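Local coordinates for L-hydantoinase (Arthrobacter aurescens, PDB 1GKR), which hydrolyses the ring of 5-substituted hydantoins, preferring aryl over alkyl derivatives, as a homotetrameric cyclic amidase with two zinc ions per subunit, at residues D386-L392 against P423-R429. Numbering follows the deposited sequence.
Sequences DADLLIL and PVLTMVR
Leu389 lies alongside Met427, both pointing the same way, with CD2 of Leu389 3.6 Å from CG of Met427. A bend at the last torsion of Met427 (chi3 72°) keeps CE, like SD, close to CD2 of Leu389. On the same face, CD1 of Ile391 meets CG of Leu425 at 3.9 Å, the two side chains crossing at a slant. The other face carries Leu390 and Thr426, where CD2 of Leu390 rests on CB of Thr426; CD1 of Leu390 lies 4.1 Å from CB of Pro423. The strands 389-392 and 425-428 run antiparallel at 171°. Met427 N bonds to Leu389 O at 3.0 Å, Ile391 N to Leu425 O, and the return bond from Leu389 N to Met427 O is weak. At the corner formed by Val424, its N gives a nearly linear bond (176°) to Ile391 O at 2.9 Å. At the other end Asp388 takes over from the backbone: OD1 accepts Arg429 N at 2.6 Å, nearly in line with the carboxylate C-O bond, while OD2 forms a salt bridge with Lys378. An alanine in place of Asp388 would probably leave Arg429 N without this acceptor and Lys378 with one carboxylate fewer. Lys378 also pairs with Asp386, whose carboxylate flanks the aliphatic part of Arg429, CG of Asp386 to CG of Arg429 being 3.8 Å; the guanidinium instead pairs with Asp120. The pairing belongs to the beta-sandwich domain that, as in other dihydropyrimidinases, sits beside the zinc-bearing barrel; strand 51-62 continues it beyond 389-392 and strand 431-435 beyond 425-428. An apolar middle joined by backbone bonds thus gives way to a charged end, where Asp388, shared between a peptide N-H and a lysine, is likely to remain ionised.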
ATOM      1  N   ASP A 386     -22.666 -36.066   3.415  1.00 13.26           N
ATOM      2  CA  ASP A 386     -24.062 -36.376   3.128  1.00 12.41           C
ATOM      3  C   ASP A 386     -24.142 -36.420   1.602  1.00 11.69           C
ATOM      4  O   ASP A 386     -23.522 -35.611   0.914  1.00 11.56           O
ATOM      5  CB  ASP A 386     -25.000 -35.280   3.625  1.00 14.57           C
ATOM      6  CG  ASP A 386     -25.123 -35.243   5.137  1.00 17.19           C
ATOM      7  OD1 ASP A 386     -24.637 -36.182   5.801  1.00 15.22           O
ATOM      8  OD2 ASP A 386     -25.723 -34.268   5.658  1.00 18.88           O
ATOM      9  N   ALA A 387     -24.891 -37.367   1.066  1.00 10.67           N
ATOM     10  CA  ALA A 387     -25.024 -37.468  -0.378  1.00 10.56           C
ATOM     11  C   ALA A 387     -25.951 -36.364  -0.889  1.00 11.02           C
ATOM     12  O   ALA A 387     -27.138 -36.601  -1.121  1.00 12.44           O
ATOM     13  CB  ALA A 387     -25.576 -38.850  -0.764  1.00  5.20           C
ATOM     14  N   ASP A 388     -25.420 -35.153  -1.040  1.00 10.36           N
ATOM     15  CA  ASP A 388     -26.221 -34.043  -1.548  1.00 14.09           C
ATOM     16  C   ASP A 388     -25.712 -33.655  -2.939  1.00 15.19           C
ATOM     17  O   ASP A 388     -24.695 -32.985  -3.054  1.00 18.84           O
ATOM     18  CB  ASP A 388     -26.135 -32.838  -0.601  1.00 12.20           C
ATOM     19  CG  ASP A 388     -26.784 -33.104   0.761  1.00 13.74           C
ATOM     20  OD1 ASP A 388     -27.294 -34.220   0.979  1.00 13.02           O
ATOM     21  OD2 ASP A 388     -26.785 -32.196   1.627  1.00 12.68           O
ATOM     22  N   LEU A 389     -26.399 -34.088  -3.993  1.00 13.81           N
ATOM     23  CA  LEU A 389     -25.954 -33.753  -5.336  1.00 14.25           C
ATOM     24  C   LEU A 389     -27.008 -33.082  -6.157  1.00 13.33           C
ATOM     25  O   LEU A 389     -28.183 -33.035  -5.812  1.00 13.54           O
ATOM     26  CB  LEU A 389     -25.552 -34.962  -6.186  1.00 19.95           C
ATOM     27  CG  LEU A 389     -25.258 -36.415  -5.851  1.00 21.74           C
ATOM     28  CD1 LEU A 389     -25.164 -36.652  -4.376  1.00 32.73           C
ATOM     29  CD2 LEU A 389     -26.337 -37.238  -6.463  1.00 23.84           C
ATOM     30  N   LEU A 390     -26.543 -32.626  -7.304  1.00 11.32           N
ATOM     31  CA  LEU A 390     -27.364 -31.988  -8.302  1.00 12.20           C
ATOM     32  C   LEU A 390     -26.854 -32.551  -9.625  1.00 15.03           C
ATOM     33  O   LEU A 390     -25.642 -32.602  -9.861  1.00 16.88           O
ATOM     34  CB  LEU A 390     -27.164 -30.464  -8.305  1.00  9.99           C
ATOM     35  CG  LEU A 390     -27.356 -29.629  -7.032  1.00 10.84           C
ATOM     36  CD1 LEU A 390     -27.309 -28.141  -7.375  1.00  8.31           C
ATOM     37  CD2 LEU A 390     -28.688 -29.967  -6.408  1.00  6.61           C
ATOM     38  N   ILE A 391     -27.758 -33.034 -10.467  1.00 15.28           N
ATOM     39  CA  ILE A 391     -27.347 -33.480 -11.782  1.00 13.74           C
ATOM     40  C   ILE A 391     -27.696 -32.228 -12.585  1.00 14.73           C
ATOM     41  O   ILE A 391     -28.824 -31.748 -12.533  1.00 15.26           O
ATOM     42  CB  ILE A 391     -28.160 -34.683 -12.273  1.00 13.32           C
ATOM     43  CG1 ILE A 391     -27.823 -35.910 -11.424  1.00 12.55           C
ATOM     44  CG2 ILE A 391     -27.838 -34.958 -13.735  1.00 12.42           C
ATOM     45  CD1 ILE A 391     -28.543 -37.178 -11.832  1.00  9.03           C
ATOM     46  N   LEU A 392     -26.721 -31.671 -13.286  1.00 15.91           N
ATOM     47  CA  LEU A 392     -26.948 -30.457 -14.054  1.00 18.89           C
ATOM     48  C   LEU A 392     -27.252 -30.698 -15.517  1.00 19.55           C
ATOM     49  O   LEU A 392     -27.016 -31.767 -16.044  1.00 21.47           O
ATOM     50  CB  LEU A 392     -25.722 -29.550 -13.957  1.00 19.85           C
ATOM     51  CG  LEU A 392     -25.656 -28.507 -12.843  1.00 20.05           C
ATOM     52  CD1 LEU A 392     -26.068 -29.085 -11.512  1.00 21.40           C
ATOM     53  CD2 LEU A 392     -24.240 -27.980 -12.788  1.00 20.46           C
ATOM     54  N   PRO A 423     -30.265 -27.151 -12.370  1.00 11.83           N
ATOM     55  CA  PRO A 423     -30.203 -28.506 -11.820  1.00 12.01           C
ATOM     56  C   PRO A 423     -31.491 -29.191 -12.268  1.00 14.31           C
ATOM     57  O   PRO A 423     -32.545 -28.564 -12.249  1.00 17.48           O
ATOM     58  CB  PRO A 423     -30.162 -28.270 -10.312  1.00  9.13           C
ATOM     59  CG  PRO A 423     -30.922 -26.972 -10.147  1.00 11.11           C
ATOM     60  CD  PRO A 423     -30.468 -26.137 -11.320  1.00  9.55           C
ATOM     61  N   VAL A 424     -31.413 -30.452 -12.680  1.00 14.16           N
ATOM     62  CA  VAL A 424     -32.592 -31.191 -13.137  1.00 13.38           C
ATOM     63  C   VAL A 424     -32.935 -32.332 -12.187  1.00 15.23           C
ATOM     64  O   VAL A 424     -33.892 -33.068 -12.399  1.00 19.41           O
ATOM     65  CB  VAL A 424     -32.374 -31.796 -14.554  1.00 13.85           C
ATOM     66  CG1 VAL A 424     -32.013 -30.702 -15.540  1.00 12.98           C
ATOM     67  CG2 VAL A 424     -31.268 -32.841 -14.509  1.00 10.97           C
ATOM     68  N   LEU A 425     -32.138 -32.486 -11.143  1.00 16.35           N
ATOM     69  CA  LEU A 425     -32.350 -33.532 -10.150  1.00 16.44           C
ATOM     70  C   LEU A 425     -31.592 -33.012  -8.948  1.00 17.11           C
ATOM     71  O   LEU A 425     -30.464 -32.538  -9.069  1.00 16.40           O
ATOM     72  CB  LEU A 425     -31.725 -34.855 -10.617  1.00 14.68           C
ATOM     73  CG  LEU A 425     -31.717 -36.187  -9.832  1.00 15.63           C
ATOM     74  CD1 LEU A 425     -31.172 -36.022  -8.431  1.00 12.91           C
ATOM     75  CD2 LEU A 425     -33.103 -36.740  -9.779  1.00 18.04           C
ATOM     76  N   THR A 426     -32.216 -33.053  -7.787  1.00 16.44           N
ATOM     77  CA  THR A 426     -31.516 -32.604  -6.614  1.00 16.33           C
ATOM     78  C   THR A 426     -31.849 -33.565  -5.499  1.00 17.34           C
ATOM     79  O   THR A 426     -33.017 -33.899  -5.288  1.00 19.15           O
ATOM     80  CB  THR A 426     -31.875 -31.128  -6.244  1.00 14.86           C
ATOM     81  OG1 THR A 426     -32.279 -31.059  -4.875  1.00 15.81           O
ATOM     82  CG2 THR A 426     -32.945 -30.578  -7.144  1.00  9.46           C
ATOM     83  N   MET A 427     -30.814 -34.067  -4.832  1.00 16.02           N
ATOM     84  CA  MET A 427     -31.040 -34.985  -3.736  1.00 18.82           C
ATOM     85  C   MET A 427     -30.271 -34.582  -2.503  1.00 20.17           C
ATOM     86  O   MET A 427     -29.169 -34.019  -2.593  1.00 18.94           O
ATOM     87  CB  MET A 427     -30.663 -36.425  -4.114  1.00 20.97           C
ATOM     88  CG  MET A 427     -29.180 -36.740  -4.241  1.00 21.74           C
ATOM     89  SD  MET A 427     -28.805 -38.534  -4.002  1.00 27.70           S
ATOM     90  CE  MET A 427     -29.431 -39.253  -5.487  1.00 21.05           C
ATOM     91  N   VAL A 428     -30.875 -34.829  -1.344  1.00 18.63           N
ATOM     92  CA  VAL A 428     -30.192 -34.538  -0.101  1.00 20.20           C
ATOM     93  C   VAL A 428     -30.205 -35.820   0.717  1.00 20.63           C
ATOM     94  O   VAL A 428     -31.225 -36.517   0.786  1.00 21.03           O
ATOM     95  CB  VAL A 428     -30.814 -33.329   0.678  1.00 17.59           C
ATOM     96  CG1 VAL A 428     -31.898 -32.706  -0.134  1.00 14.63           C
ATOM     97  CG2 VAL A 428     -31.282 -33.754   2.060  1.00 16.26           C
ATOM     98  N   ARG A 429     -29.045 -36.137   1.293  1.00 18.76           N
ATOM     99  CA  ARG A 429     -28.856 -37.335   2.092  1.00 16.17           C
ATOM    100  C   ARG A 429     -29.363 -38.602   1.397  1.00 18.19           C
ATOM    101  O   ARG A 429     -30.063 -39.438   1.982  1.00 17.21           O
ATOM    102  CB  ARG A 429     -29.496 -37.151   3.465  1.00 10.99           C
ATOM    103  CG  ARG A 429     -28.660 -36.275   4.366  1.00 10.39           C
ATOM    104  CD  ARG A 429     -29.343 -35.972   5.689  1.00 13.12           C
ATOM    105  NE  ARG A 429     -30.505 -35.109   5.515  1.00 17.21           N
ATOM    106  CZ  ARG A 429     -31.761 -35.539   5.490  1.00 19.60           C
ATOM    107  NH1 ARG A 429     -32.021 -36.828   5.635  1.00 21.48           N
ATOM    108  NH2 ARG A 429     -32.756 -34.681   5.308  1.00 21.24           N
TER